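Long-range contact in trehalose-6-phosphate phosphatase related protein (Thermoplasma acidophilum, PDB 1U02), which removes the phosphate from trehalose 6-phosphate to give free trehalose, with magnesium as cofactor: residues 109-121 / 147-159. Sequence-based numbering, arbitrary orientation.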
loop_
_atom_site.group_PDB
_atom_site.type_symbol
_atom_site.label_atom_id
_atom_site.label_comp_id
_atom_site.label_asym_id
_atom_site.label_seq_id
_atom_site.Cartn_x
_atom_site.Cartn_y
_atom_site.Cartn_z
ATOM N N TYR A 109 -7.220 -1.074 -12.869
ATOM C CA TYR A 109 -7.714 -1.660 -11.633
ATOM C C TYR A 109 -8.557 -0.627 -10.904
ATOM O O TYR A 109 -8.047 0.382 -10.420
ATOM C CB TYR A 109 -6.539 -2.102 -10.768
ATOM C CG TYR A 109 -5.697 -3.168 -11.432
ATOM C CD1 TYR A 109 -5.960 -4.519 -11.225
ATOM C CD2 TYR A 109 -4.640 -2.823 -12.268
ATOM C CE1 TYR A 109 -5.181 -5.509 -11.833
ATOM C CE2 TYR A 109 -3.854 -3.802 -12.881
ATOM C CZ TYR A 109 -4.129 -5.141 -12.659
ATOM O OH TYR A 109 -3.348 -6.112 -13.261
ATOM N N ARG A 110 -9.854 -0.895 -10.842
ATOM C CA ARG A 110 -10.802 -0.004 -10.200
ATOM C C ARG A 110 -10.917 -0.237 -8.703
ATOM O O ARG A 110 -10.978 -1.376 -8.248
ATOM C CB ARG A 110 -12.181 -0.173 -10.843
ATOM C CG ARG A 110 -13.273 0.651 -10.196
ATOM C CD ARG A 110 -14.620 0.322 -10.813
ATOM N NE ARG A 110 -15.671 1.226 -10.360
ATOM C CZ ARG A 110 -16.909 1.231 -10.844
ATOM N NH1 ARG A 110 -17.253 0.375 -11.800
ATOM N NH2 ARG A 110 -17.803 2.093 -10.375
ATOM N N LYS A 111 -10.944 0.856 -7.944
ATOM C CA LYS A 111 -11.092 0.796 -6.493
ATOM C C LYS A 111 -11.997 1.962 -6.100
ATOM O O LYS A 111 -12.122 2.925 -6.852
ATOM C CB LYS A 111 -9.726 0.905 -5.816
ATOM C CG LYS A 111 -8.794 -0.203 -6.279
ATOM C CD LYS A 111 -7.379 -0.056 -5.804
ATOM C CE LYS A 111 -6.512 -1.090 -6.515
ATOM N NZ LYS A 111 -5.174 -1.236 -5.913
ATOM N N ASN A 112 -12.629 1.884 -4.934
ATOM C CA ASN A 112 -13.526 2.956 -4.517
ATOM C C ASN A 112 -12.874 4.334 -4.418
ATOM O O ASN A 112 -13.519 5.346 -4.704
ATOM C CB ASN A 112 -14.192 2.612 -3.182
ATOM C CG ASN A 112 -15.098 1.406 -3.284
ATOM O OD1 ASN A 112 -15.748 1.199 -4.305
ATOM N ND2 ASN A 112 -15.158 0.613 -2.220
ATOM N N LEU A 113 -11.607 4.385 -4.019
ATOM C CA LEU A 113 -10.930 5.675 -3.895
ATOM C C LEU A 113 -9.659 5.798 -4.726
ATOM O O LEU A 113 -8.755 6.565 -4.388
ATOM C CB LEU A 113 -10.622 5.977 -2.424
ATOM C CG LEU A 113 -11.882 6.211 -1.573
ATOM C CD1 LEU A 113 -11.517 6.351 -0.097
ATOM C CD2 LEU A 113 -12.603 7.463 -2.078
ATOM N N ALA A 114 -9.596 5.054 -5.821
ATOM C CA ALA A 114 -8.429 5.124 -6.693
ATOM C C ALA A 114 -8.629 4.278 -7.934
ATOM O O ALA A 114 -9.385 3.308 -7.921
ATOM C CB ALA A 114 -7.173 4.649 -5.947
ATOM N N VAL A 115 -7.965 4.676 -9.011
ATOM C CA VAL A 115 -7.994 3.930 -10.260
ATOM C C VAL A 115 -6.532 3.825 -10.641
ATOM O O VAL A 115 -5.850 4.834 -10.843
ATOM C CB VAL A 115 -8.770 4.651 -11.379
ATOM C CG1 VAL A 115 -8.719 3.811 -12.653
ATOM C CG2 VAL A 115 -10.219 4.862 -10.951
ATOM N N LEU A 116 -6.050 2.594 -10.715
ATOM C CA LEU A 116 -4.659 2.337 -11.030
ATOM C C LEU A 116 -4.500 1.859 -12.470
ATOM O O LEU A 116 -5.157 0.906 -12.894
ATOM C CB LEU A 116 -4.114 1.299 -10.038
ATOM C CG LEU A 116 -2.637 0.895 -10.051
ATOM C CD1 LEU A 116 -2.253 0.320 -8.690
ATOM C CD2 LEU A 116 -2.399 -0.121 -11.149
ATOM N N TYR A 117 -3.646 2.544 -13.222
ATOM C CA TYR A 117 -3.386 2.185 -14.607
ATOM C C TYR A 117 -2.033 1.479 -14.634
ATOM O O TYR A 117 -1.014 2.065 -14.253
ATOM C CB TYR A 117 -3.359 3.447 -15.480
ATOM C CG TYR A 117 -4.656 4.231 -15.434
ATOM C CD1 TYR A 117 -5.676 3.994 -16.358
ATOM C CD2 TYR A 117 -4.884 5.165 -14.430
ATOM C CE1 TYR A 117 -6.897 4.672 -16.277
ATOM C CE2 TYR A 117 -6.095 5.847 -14.335
ATOM C CZ TYR A 117 -7.097 5.599 -15.257
ATOM O OH TYR A 117 -8.289 6.275 -15.151
ATOM N N HIS A 118 -2.029 0.216 -15.055
ATOM C CA HIS A 118 -0.792 -0.557 -15.114
ATOM C C HIS A 118 -0.324 -0.609 -16.562
ATOM O O HIS A 118 -1.023 -1.125 -17.437
ATOM C CB HIS A 118 -1.015 -1.981 -14.589
ATOM C CG HIS A 118 0.241 -2.668 -14.143
ATOM N ND1 HIS A 118 1.362 -2.770 -14.941
ATOM C CD2 HIS A 118 0.558 -3.273 -12.973
ATOM C CE1 HIS A 118 2.316 -3.404 -14.280
ATOM N NE2 HIS A 118 1.854 -3.718 -13.082
ATOM N N LEU A 119 0.862 -0.069 -16.811
ATOM C CA LEU A 119 1.406 -0.039 -18.164
ATOM C C LEU A 119 2.376 -1.175 -18.457
ATOM O O LEU A 119 3.006 -1.194 -19.505
ATOM C CB LEU A 119 2.107 1.306 -18.420
ATOM C CG LEU A 119 1.210 2.543 -18.590
ATOM C CD1 LEU A 119 0.429 2.804 -17.314
ATOM C CD2 LEU A 119 2.069 3.757 -18.948
ATOM N N GLY A 120 2.483 -2.124 -17.536
ATOM C CA GLY A 120 3.405 -3.231 -17.708
ATOM C C GLY A 120 3.346 -4.026 -19.004
ATOM O O GLY A 120 4.384 -4.341 -19.585
ATOM N N LEU A 121 2.148 -4.350 -19.470
ATOM C CA LEU A 121 2.008 -5.146 -20.689
ATOM C C LEU A 121 1.824 -4.301 -21.934
ATOM O O LEU A 121 1.721 -4.821 -23.042
ATOM C CB LEU A 121 0.814 -6.089 -20.550
ATOM C CG LEU A 121 0.801 -7.002 -19.322
ATOM C CD1 LEU A 121 -0.513 -7.775 -19.288
ATOM C CD2 LEU A 121 1.987 -7.946 -19.368
ATOM N N TYR A 147 3.033 8.455 -9.756
ATOM C CA TYR A 147 3.792 7.731 -10.773
ATOM C C TYR A 147 4.705 6.704 -10.104
ATOM O O TYR A 147 5.593 7.068 -9.333
ATOM C CB TYR A 147 4.639 8.712 -11.591
ATOM C CG TYR A 147 3.858 9.875 -12.167
ATOM C CD1 TYR A 147 3.192 9.763 -13.386
ATOM C CD2 TYR A 147 3.775 11.086 -11.482
ATOM C CE1 TYR A 147 2.459 10.834 -13.912
ATOM C CE2 TYR A 147 3.047 12.162 -11.996
ATOM C CZ TYR A 147 2.391 12.028 -13.210
ATOM O OH TYR A 147 1.652 13.085 -13.711
ATOM N N GLY A 148 4.480 5.426 -10.394
ATOM C CA GLY A 148 5.302 4.381 -9.811
ATOM C C GLY A 148 5.987 3.575 -10.899
ATOM O O GLY A 148 6.115 4.039 -12.032
ATOM N N LYS A 149 6.437 2.370 -10.566
ATOM C CA LYS A 149 7.094 1.523 -11.552
ATOM C C LYS A 149 6.053 0.817 -12.423
ATOM O O LYS A 149 5.358 -0.083 -11.962
ATOM C CB LYS A 149 7.994 0.501 -10.853
ATOM C CG LYS A 149 9.141 1.150 -10.085
ATOM C CD LYS A 149 10.267 0.168 -9.792
ATOM C CE LYS A 149 11.392 0.845 -9.013
ATOM N NZ LYS A 149 11.860 2.107 -9.666
HETATM N N MSE A 150 5.949 1.242 -13.680
HETATM C CA MSE A 150 4.990 0.672 -14.625
HETATM C C MSE A 150 3.578 1.020 -14.184
HETATM O O MSE A 150 2.610 0.485 -14.720
HETATM C CB MSE A 150 5.105 -0.854 -14.677
HETATM C CG MSE A 150 6.461 -1.386 -15.078
HETATM SE SE MSE A 150 6.386 -3.312 -15.258
HETATM C CE MSE A 150 6.026 -3.768 -13.418
ATOM N N ILE A 151 3.474 1.925 -13.217
ATOM C CA ILE A 151 2.190 2.321 -12.657
ATOM C C ILE A 151 1.911 3.816 -12.602
ATOM O O ILE A 151 2.799 4.615 -12.322
ATOM C CB ILE A 151 2.062 1.808 -11.199
ATOM C CG1 ILE A 151 2.071 0.283 -11.183
ATOM C CG2 ILE A 151 0.792 2.346 -10.557
ATOM C CD1 ILE A 151 0.926 -0.308 -11.924
ATOM N N ILE A 152 0.658 4.174 -12.865
ATOM C CA ILE A 152 0.195 5.547 -12.770
ATOM C C ILE A 152 -1.155 5.417 -12.067
ATOM O O ILE A 152 -2.055 4.739 -12.558
ATOM C CB ILE A 152 -0.003 6.217 -14.147
ATOM C CG1 ILE A 152 1.330 6.272 -14.901
ATOM C CG2 ILE A 152 -0.537 7.640 -13.949
ATOM C CD1 ILE A 152 1.236 6.947 -16.257
ATOM N N GLU A 153 -1.292 6.053 -10.913
ATOM C CA GLU A 153 -2.532 5.943 -10.164
ATOM C C GLU A 153 -3.161 7.284 -9.831
ATOM O O GLU A 153 -2.466 8.234 -9.461
ATOM C CB GLU A 153 -2.289 5.171 -8.855
ATOM C CG GLU A 153 -3.561 4.885 -8.054
ATOM C CD GLU A 153 -3.309 4.109 -6.762
ATOM O OE1 GLU A 153 -2.746 4.683 -5.807
ATOM O OE2 GLU A 153 -3.678 2.919 -6.701
ATOM N N LEU A 154 -4.479 7.351 -9.985
ATOM C CA LEU A 154 -5.242 8.542 -9.644
ATOM C C LEU A 154 -5.754 8.261 -8.246
ATOM O O LEU A 154 -6.335 7.204 -7.994
ATOM C CB LEU A 154 -6.417 8.737 -10.600
ATOM C CG LEU A 154 -5.998 9.074 -12.029
ATOM C CD1 LEU A 154 -7.239 9.299 -12.890
ATOM C CD2 LEU A 154 -5.121 10.323 -12.011
ATOM N N ARG A 155 -5.543 9.201 -7.333
ATOM C CA ARG A 155 -5.960 8.988 -5.962
ATOM C C ARG A 155 -6.437 10.270 -5.287
ATOM O O ARG A 155 -6.462 11.337 -5.904
ATOM C CB ARG A 155 -4.792 8.377 -5.183
ATOM C CG ARG A 155 -3.551 9.252 -5.171
ATOM C CD ARG A 155 -2.320 8.541 -4.611
ATOM N NE ARG A 155 -1.278 9.509 -4.270
ATOM C CZ ARG A 155 -0.065 9.201 -3.817
ATOM N NH1 ARG A 155 0.287 7.934 -3.645
ATOM N NH2 ARG A 155 0.792 10.171 -3.516
ATOM N N VAL A 156 -6.824 10.153 -4.021
ATOM C CA VAL A 156 -7.294 11.302 -3.250
ATOM C C VAL A 156 -6.123 12.253 -2.988
ATOM O O VAL A 156 -5.062 11.835 -2.529
ATOM C CB VAL A 156 -7.903 10.851 -1.894
ATOM C CG1 VAL A 156 -8.223 12.070 -1.031
ATOM C CG2 VAL A 156 -9.167 10.040 -2.138
ATOM N N PRO A 157 -6.297 13.549 -3.286
ATOM C CA PRO A 157 -5.206 14.499 -3.053
ATOM C C PRO A 157 -4.709 14.510 -1.599
ATOM O O PRO A 157 -5.498 14.406 -0.661
ATOM C CB PRO A 157 -5.823 15.841 -3.457
ATOM C CG PRO A 157 -6.813 15.453 -4.528
ATOM C CD PRO A 157 -7.446 14.210 -3.931
ATOM N N GLY A 158 -3.394 14.610 -1.427
ATOM C CA GLY A 158 -2.815 14.686 -0.097
ATOM C C GLY A 158 -2.568 13.419 0.705
ATOM O O GLY A 158 -2.074 13.515 1.830
ATOM N N VAL A 159 -2.884 12.244 0.168
ATOM C CA VAL A 159 -2.650 11.019 0.937
ATOM C C VAL A 159 -1.169 10.888 1.288
ATOM O O VAL A 159 -0.303 11.218 0.482
ATOM C CB VAL A 159 -3.124 9.763 0.167
ATOM C CG1 VAL A 159 -4.634 9.834 -0.038
ATOM C CG2 VAL A 159 -2.411 9.654 -1.174
HETATM O O HOH W 1 -3.889 1.001 -5.046
HETATM O O HOH W 2 -6.969 7.566 -2.641
#
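Y117 and L154 meet on the apolar face of two antiparallel strands, 114-118 and 151-155, the central pair of a four-stranded sheet. L154 CD1 lies 3.9 Å from Y117 CE2, at the edge of the phenol ring; I92 of helix 86-96 packs on both residues, and Y117 OH reaches T96. The other face, carrying L116, H118, I151 and E153, is more mixed. There L116 CG rests 3.8 Å from I151 CG2, while I151 CD1 is placed over one face of the H118 imidazole, modelled too close for the CH-pi contact to be trusted in detail. CG of H118 stands trans to the backbone N (chi1 -159°), which carries the ring across the strand toward I151 and M150. G120 N donates to H118 ND1 at 2.9 Å, a bond in the ring plane that fixes its rotation. With an alanine in place of H118, G120 N would probably lose its acceptor and M150 its packing against the ring. Main-chain bonds join the strands: V115 and L154 form one reciprocal pair, Y117 and I152 another, and L119 N to M150 O, 2.8 Å, continues the bonding. Toward the polar edge, the extended E153 chain crosses L116 at a slant, its OE2 3.6 Å from L116 CD1. A second water joins L113 O to V156 N; the first bridges E153 OE2 to K111 NZ, which is salt-bridged to E51. This sheet is separate from the one bearing the magnesium ligands D7 and D9, consistent with the cap domain of a HAD-family phosphatase. Its chemistry sets an apolar face against helix 86-96 and a mixed face where water links buried opposite charges, K111 NZ and E153 OE2, 4.5 Å apart and beyond a salt bridge.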